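Local structure of extracellular solute-binding protein, family 5 (Chelativorans sp., 6WM6) at residues A[330-336]-A[424-429]; A[377-381]-A[430-434]. The protein binds EDTA and other aminopolycarboxylates in the periplasm, probably handing them to an ABC transporter for uptake. The contacts are given in a common frame with arbitrary orientation. Numbering follows the deposited sequence.

Contact 1. Residues A[330-336]-A[424-429]; sequences AIDAGDL and LITGYI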
ATOM      1  N   ALA A 330       2.915  28.781  -2.562  1.00 18.42           N
ATOM      2  CA  ALA A 330       4.328  29.120  -2.598  1.00 19.34           C
ATOM      3  C   ALA A 330       5.216  27.923  -2.911  1.00 20.22           C
ATOM      4  O   ALA A 330       6.312  28.084  -3.472  1.00 20.68           O
ATOM      5  CB  ALA A 330       4.734  29.714  -1.251  1.00 20.91           C
ATOM      6  N   ILE A 331       4.795  26.711  -2.547  1.00 19.27           N
ATOM      7  CA  ILE A 331       5.600  25.533  -2.860  1.00 18.57           C
ATOM      8  C   ILE A 331       5.742  25.412  -4.367  1.00 19.63           C
ATOM      9  O   ILE A 331       4.768  25.529  -5.119  1.00 20.90           O
ATOM     10  CB  ILE A 331       4.969  24.287  -2.217  1.00 20.11           C
ATOM     11  CG1 ILE A 331       5.155  24.346  -0.716  1.00 20.16           C
ATOM     12  CG2 ILE A 331       5.552  23.016  -2.809  1.00 21.04           C
ATOM     13  CD1 ILE A 331       4.392  23.274   0.051  1.00 23.83           C
ATOM     14  N   ASP A 332       6.975  25.163  -4.823  1.00 20.53           N
ATOM     15  CA  ASP A 332       7.277  25.000  -6.250  1.00 22.73           C
ATOM     16  C   ASP A 332       7.419  23.511  -6.520  1.00 22.02           C
ATOM     17  O   ASP A 332       8.485  22.931  -6.298  1.00 21.86           O
ATOM     18  CB  ASP A 332       8.568  25.747  -6.583  1.00 22.06           C
ATOM     19  CG  ASP A 332       8.886  25.764  -8.072  1.00 27.13           C
ATOM     20  OD1 ASP A 332       8.422  24.873  -8.811  1.00 26.43           O
ATOM     21  OD2 ASP A 332       9.626  26.680  -8.490  1.00 31.08           O
ATOM     22  N   ALA A 333       6.335  22.881  -6.987  1.00 20.90           N
ATOM     23  CA  ALA A 333       6.347  21.434  -7.186  1.00 20.76           C
ATOM     24  C   ALA A 333       7.257  21.033  -8.335  1.00 21.19           C
ATOM     25  O   ALA A 333       7.859  19.953  -8.286  1.00 21.19           O
ATOM     26  CB  ALA A 333       4.925  20.915  -7.425  1.00 21.18           C
ATOM     27  N   GLY A 334       7.379  21.877  -9.354  1.00 22.27           N
ATOM     28  CA  GLY A 334       8.321  21.588 -10.431  1.00 23.55           C
ATOM     29  C   GLY A 334       9.739  21.495  -9.919  1.00 23.33           C
ATOM     30  O   GLY A 334      10.477  20.572 -10.256  1.00 23.76           O
ATOM     31  N   ASP A 335      10.132  22.446  -9.073  1.00 22.94           N
ATOM     32  CA  ASP A 335      11.472  22.407  -8.497  1.00 25.13           C
ATOM     33  C   ASP A 335      11.624  21.236  -7.542  1.00 22.80           C
ATOM     34  O   ASP A 335      12.670  20.581  -7.498  1.00 25.47           O
ATOM     35  CB  ASP A 335      11.751  23.719  -7.760  1.00 25.52           C
ATOM     36  CG  ASP A 335      13.173  23.790  -7.226  1.00 27.74           C
ATOM     37  OD1 ASP A 335      14.103  23.892  -8.060  1.00 30.51           O
ATOM     38  OD2 ASP A 335      13.371  23.717  -5.988  1.00 26.45           O
ATOM     39  N   LEU A 336      10.592  20.947  -6.757  1.00 23.84           N
ATOM     40  CA  LEU A 336      10.648  19.826  -5.837  1.00 23.96           C
ATOM     41  C   LEU A 336      10.980  18.541  -6.586  1.00 22.58           C
ATOM     42  O   LEU A 336      11.851  17.760  -6.179  1.00 24.54           O
ATOM     43  CB  LEU A 336       9.288  19.714  -5.151  1.00 34.36           C
ATOM     44  CG  LEU A 336       9.154  19.104  -3.778  1.00 33.28           C
ATOM     45  CD1 LEU A 336      10.085  19.725  -2.774  1.00 28.92           C
ATOM     46  CD2 LEU A 336       7.710  19.307  -3.336  1.00 25.95           C
ATOM     47  N   LEU A 424      13.620  21.737   1.027  1.00 20.97           N
ATOM     48  CA  LEU A 424      13.176  22.567  -0.091  1.00 21.58           C
ATOM     49  C   LEU A 424      11.916  23.349   0.248  1.00 20.84           C
ATOM     50  O   LEU A 424      11.806  24.543  -0.079  1.00 21.36           O
ATOM     51  CB  LEU A 424      12.935  21.681  -1.309  1.00 20.78           C
ATOM     52  CG  LEU A 424      14.225  21.112  -1.907  1.00 21.36           C
ATOM     53  CD1 LEU A 424      13.935  19.996  -2.896  1.00 22.61           C
ATOM     54  CD2 LEU A 424      14.998  22.247  -2.569  1.00 25.31           C
ATOM     55  N   ILE A 425      10.964  22.709   0.929  1.00 21.00           N
ATOM     56  CA  ILE A 425       9.719  23.374   1.299  1.00 21.22           C
ATOM     57  C   ILE A 425       9.991  24.516   2.264  1.00 21.84           C
ATOM     58  O   ILE A 425       9.395  25.597   2.155  1.00 21.79           O
ATOM     59  CB  ILE A 425       8.714  22.346   1.867  1.00 19.97           C
ATOM     60  CG1 ILE A 425       8.221  21.453   0.720  1.00 19.66           C
ATOM     61  CG2 ILE A 425       7.574  23.045   2.575  1.00 21.33           C
ATOM     62  CD1 ILE A 425       7.552  20.181   1.179  1.00 23.41           C
ATOM     63  N   THR A 426      10.895  24.301   3.224  1.00 21.04           N
ATOM     64  CA  THR A 426      11.317  25.387   4.104  1.00 23.87           C
ATOM     65  C   THR A 426      11.776  26.598   3.307  1.00 24.08           C
ATOM     66  O   THR A 426      11.403  27.733   3.622  1.00 24.03           O
ATOM     67  CB  THR A 426      12.440  24.881   5.007  1.00 25.07           C
ATOM     68  OG1 THR A 426      11.913  23.878   5.885  1.00 26.82           O
ATOM     69  CG2 THR A 426      13.035  26.024   5.833  1.00 29.12           C
ATOM     70  N   GLY A 427      12.571  26.366   2.257  1.00 22.46           N
ATOM     71  CA  GLY A 427      13.047  27.472   1.441  1.00 23.83           C
ATOM     72  C   GLY A 427      11.956  28.146   0.636  1.00 24.41           C
ATOM     73  O   GLY A 427      11.973  29.368   0.461  1.00 24.53           O
ATOM     74  N   TYR A 428      10.988  27.373   0.138  1.00 20.99           N
ATOM     75  CA  TYR A 428       9.918  27.986  -0.650  1.00 21.07           C
ATOM     76  C   TYR A 428       9.058  28.937   0.177  1.00 22.27           C
ATOM     77  O   TYR A 428       8.535  29.926  -0.360  1.00 22.94           O
ATOM     78  CB  TYR A 428       8.980  26.930  -1.248  1.00 20.35           C
ATOM     79  CG  TYR A 428       9.638  25.895  -2.129  1.00 21.97           C
ATOM     80  CD1 TYR A 428      10.699  26.212  -2.976  1.00 22.87           C
ATOM     81  CD2 TYR A 428       9.206  24.573  -2.105  1.00 21.61           C
ATOM     82  CE1 TYR A 428      11.298  25.243  -3.766  1.00 24.25           C
ATOM     83  CE2 TYR A 428       9.790  23.623  -2.884  1.00 20.87           C
ATOM     84  CZ  TYR A 428      10.835  23.948  -3.712  1.00 21.99           C
ATOM     85  OH  TYR A 428      11.412  22.967  -4.474  1.00 24.25           O
ATOM     86  N   ILE A 429       8.861  28.644   1.463  1.00 21.43           N
ATOM     87  CA  ILE A 429       7.972  29.449   2.295  1.00 20.57           C
ATOM     88  C   ILE A 429       8.701  30.511   3.095  1.00 23.92           C
ATOM     89  O   ILE A 429       8.039  31.360   3.715  1.00 23.11           O
ATOM     90  CB  ILE A 429       7.072  28.591   3.206  1.00 20.33           C
ATOM     91  CG1 ILE A 429       7.879  27.859   4.270  1.00 21.70           C
ATOM     92  CG2 ILE A 429       6.297  27.591   2.347  1.00 21.85           C
ATOM     93  CD1 ILE A 429       7.005  27.121   5.268  1.00 23.48           C
TER
HETATM   94  O   HOH W   1       8.274  29.839  -3.448  1.00 40.13           O
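In this periplasmic binding protein fold, Asp332 N-caps helix 333-340, and Tyr428 of helix 416-429 packs on the junction between that helix and helix 321-330. Leu424 opens the interface, its CB 3.8 Å from Leu336 CD1. One residue on, Ile425 points sideways, yet its CG2 lies 4.1 Å from Ile331 CD1, and both isoleucines reach Met309 of strand 305-311. Tyr428 buries the largest area of any residue here, 113 Å². Asp332 CB sits over one face of its ring in a CH-pi contact, 4.1 Å from the centroid, while Ile331 CG2 packs 4.0 Å from CD2 of the tyrosine. A water donates to both Ala330 O (2.6 Å) and Tyr428 O (3.1 Å), joining the two backbones. The capping bond runs from Asp335 N to Asp332 OD1 at 3.0 Å; Asp335 in turn offers OD1 to Lys339 in a salt bridge, and Tyr428 OH donates a hydrogen bond to Asp335 OD2, 2.6 Å away.

Contact 2. Residues A[377-381]-A[430-434]; sequences VEKAK and APLGL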
ATOM      1  N   VAL A 377       5.004  33.082  -5.295  1.00 25.05           N
ATOM      2  CA  VAL A 377       5.142  33.781  -4.021  1.00 25.25           C
ATOM      3  C   VAL A 377       4.234  35.004  -3.965  1.00 26.43           C
ATOM      4  O   VAL A 377       3.620  35.288  -2.931  1.00 25.32           O
ATOM      5  CB  VAL A 377       6.614  34.153  -3.774  1.00 29.79           C
ATOM      6  CG1 VAL A 377       6.728  35.141  -2.618  1.00 34.93           C
ATOM      7  CG2 VAL A 377       7.420  32.907  -3.487  1.00 36.49           C
ATOM      8  N   GLU A 378       4.142  35.763  -5.060  1.00 26.38           N
ATOM      9  CA  GLU A 378       3.309  36.960  -5.028  1.00 26.21           C
ATOM     10  C   GLU A 378       1.840  36.609  -4.824  1.00 26.55           C
ATOM     11  O   GLU A 378       1.132  37.285  -4.070  1.00 26.26           O
ATOM     12  CB  GLU A 378       3.536  37.809  -6.275  1.00 37.95           C
ATOM     13  CG  GLU A 378       4.923  38.463  -6.319  1.00 55.08           C
ATOM     14  CD  GLU A 378       5.266  39.222  -5.041  1.00 66.31           C
ATOM     15  OE1 GLU A 378       4.413  39.997  -4.559  1.00 70.58           O
ATOM     16  OE2 GLU A 378       6.382  39.023  -4.511  1.00 66.25           O
ATOM     17  N   LYS A 379       1.370  35.520  -5.442  1.00 25.30           N
ATOM     18  CA  LYS A 379      -0.005  35.099  -5.189  1.00 24.01           C
ATOM     19  C   LYS A 379      -0.173  34.639  -3.743  1.00 22.62           C
ATOM     20  O   LYS A 379      -1.178  34.972  -3.093  1.00 23.22           O
ATOM     21  CB  LYS A 379      -0.409  33.997  -6.172  1.00 24.00           C
ATOM     22  CG  LYS A 379      -1.841  33.534  -6.015  1.00 28.28           C
ATOM     23  CD  LYS A 379      -2.219  32.504  -7.071  1.00 40.44           C
ATOM     24  CE  LYS A 379      -3.724  32.457  -7.303  1.00 66.23           C
ATOM     25  NZ  LYS A 379      -4.487  32.010  -6.105  1.00 75.19           N
ATOM     26  N   ALA A 380       0.797  33.868  -3.229  1.00 21.07           N
ATOM     27  CA  ALA A 380       0.732  33.424  -1.844  1.00 20.61           C
ATOM     28  C   ALA A 380       0.692  34.608  -0.884  1.00 23.06           C
ATOM     29  O   ALA A 380      -0.082  34.610   0.091  1.00 20.97           O
ATOM     30  CB  ALA A 380       1.937  32.537  -1.544  1.00 20.92           C
ATOM     31  N   LYS A 381       1.526  35.630  -1.127  1.00 21.73           N
ATOM     32  CA  LYS A 381       1.502  36.816  -0.276  1.00 22.44           C
ATOM     33  C   LYS A 381       0.149  37.505  -0.354  1.00 24.07           C
ATOM     34  O   LYS A 381      -0.343  38.020   0.654  1.00 24.78           O
ATOM     35  CB  LYS A 381       2.614  37.779  -0.686  1.00 22.57           C
ATOM     36  CG  LYS A 381       3.992  37.375  -0.238  1.00 26.67           C
ATOM     37  CD  LYS A 381       5.026  38.379  -0.754  1.00 40.06           C
ATOM     38  CE  LYS A 381       6.424  38.097  -0.236  1.00 59.21           C
ATOM     39  NZ  LYS A 381       7.408  39.045  -0.834  1.00 63.61           N
ATOM     40  N   ALA A 430      10.032  30.508   3.092  1.00 23.75           N
ATOM     41  CA  ALA A 430      10.764  31.538   3.816  1.00 24.46           C
ATOM     42  C   ALA A 430      10.403  32.938   3.335  1.00 25.51           C
ATOM     43  O   ALA A 430      10.292  33.840   4.184  1.00 26.37           O
ATOM     44  CB  ALA A 430      12.269  31.275   3.715  1.00 26.72           C
ATOM     45  N   PRO A 431      10.194  33.188   2.039  1.00 25.62           N
ATOM     46  CA  PRO A 431       9.785  34.541   1.609  1.00 29.70           C
ATOM     47  C   PRO A 431       8.438  34.990   2.151  1.00 27.75           C
ATOM     48  O   PRO A 431       8.136  36.195   2.109  1.00 28.90           O
ATOM     49  CB  PRO A 431       9.765  34.439   0.079  1.00 30.18           C
ATOM     50  CG  PRO A 431      10.688  33.311  -0.241  1.00 34.79           C
ATOM     51  CD  PRO A 431      10.561  32.327   0.896  1.00 29.16           C
ATOM     52  N   LEU A 432       7.601  34.078   2.636  1.00 25.30           N
ATOM     53  CA  LEU A 432       6.352  34.457   3.278  1.00 23.20           C
ATOM     54  C   LEU A 432       6.550  34.923   4.713  1.00 23.72           C
ATOM     55  O   LEU A 432       5.573  35.321   5.357  1.00 26.38           O
ATOM     56  CB  LEU A 432       5.380  33.282   3.274  1.00 23.49           C
ATOM     57  CG  LEU A 432       5.077  32.658   1.913  1.00 23.94           C
ATOM     58  CD1 LEU A 432       4.024  31.552   2.066  1.00 23.27           C
ATOM     59  CD2 LEU A 432       4.631  33.703   0.888  1.00 26.52           C
ATOM     60  N   GLY A 433       7.781  34.892   5.220  1.00 24.31           N
ATOM     61  CA  GLY A 433       8.017  35.223   6.609  1.00 23.13           C
ATOM     62  C   GLY A 433       7.816  34.076   7.565  1.00 25.70           C
ATOM     63  O   GLY A 433       7.626  34.302   8.762  1.00 24.49           O
ATOM     64  N   LEU A 434       7.815  32.839   7.062  1.00 24.55           N
ATOM     65  CA  LEU A 434       7.631  31.646   7.875  1.00 24.64           C
ATOM     66  C   LEU A 434       8.951  30.922   8.077  1.00 24.09           C
ATOM     67  O   LEU A 434       9.823  30.913   7.207  1.00 27.78           O
ATOM     68  CB  LEU A 434       6.653  30.696   7.174  1.00 22.84           C
ATOM     69  CG  LEU A 434       5.228  31.245   7.075  1.00 22.94           C
ATOM     70  CD1 LEU A 434       4.403  30.389   6.114  1.00 23.65           C
ATOM     71  CD2 LEU A 434       4.571  31.268   8.443  1.00 23.22           C
TER
HETATM   72  O   HOH W   2       9.348  38.246   0.820  1.00 42.29           O
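Val377, Ala380 and Lys381 of one helix meet Pro431 and Leu432 of the turn that follows another, an example of apolar contact bordered by a water bridge. Val377, in the first turn of helix 377-386, points toward the turn and lays CG1 4.1 Å from CB of Pro431 and 4.3 Å from CD2 of Leu432. Glu378 turns its CA-to-CB bond away, but its OE2 makes a long salt bridge with Lys381 NZ at 3.8 Å. Ala380 presents a small methyl whose CB comes within 3.8 Å of Leu432 CD2, so that this leucine methyl lies against Val377, Ala380 and Lys381; Ala330 of helix 321-330 is a further neighbour. The turn itself is a short 3-10 segment, 430-432, at the end of the helix in a beta-alpha-beta crossover made of strand 407-410, helix 416-429 and strand 436-439, the two strands pairing in parallel. Its hydrogen bond from Gly433 N to Ala430 O measures 2.9 Å, and Gly433 adopts positive phi, where a CB would collide with the preceding carbonyl oxygen. Lys381 completes the helix side with an extended chain. Its CG packs 3.9 Å from Leu432 CD2, and CE passes 3.5 Å from Pro431 O. Beyond them, a water accepts from Lys381 NZ and donates to Pro431 O, both at 2.7 Å.

Contacts 1 and 2 are adjoining contacts that touch, their centres about 11 Å apart, and the second lies farther from the centre of the chain. Their segments alternate in sequence, 330-336, 377-381, 424-429, 430-434, so the end of helix 416-429 in contact 1 runs directly into the turn of contact 2. Ala330, at the end of helix 321-330, joins them: its CB is 3.9 Å from Leu432 CD1 and 4.0 Å from Ala380 CB. Strand 436-439, reached through that turn, belongs to the mixed sheet that also holds strand 305-311, whose Met309 is touched by Ile331 and Ile425. Contact 1 thus borders the sheet, while helix 377-386 packs on helix 321-330 and the turn after 416-429.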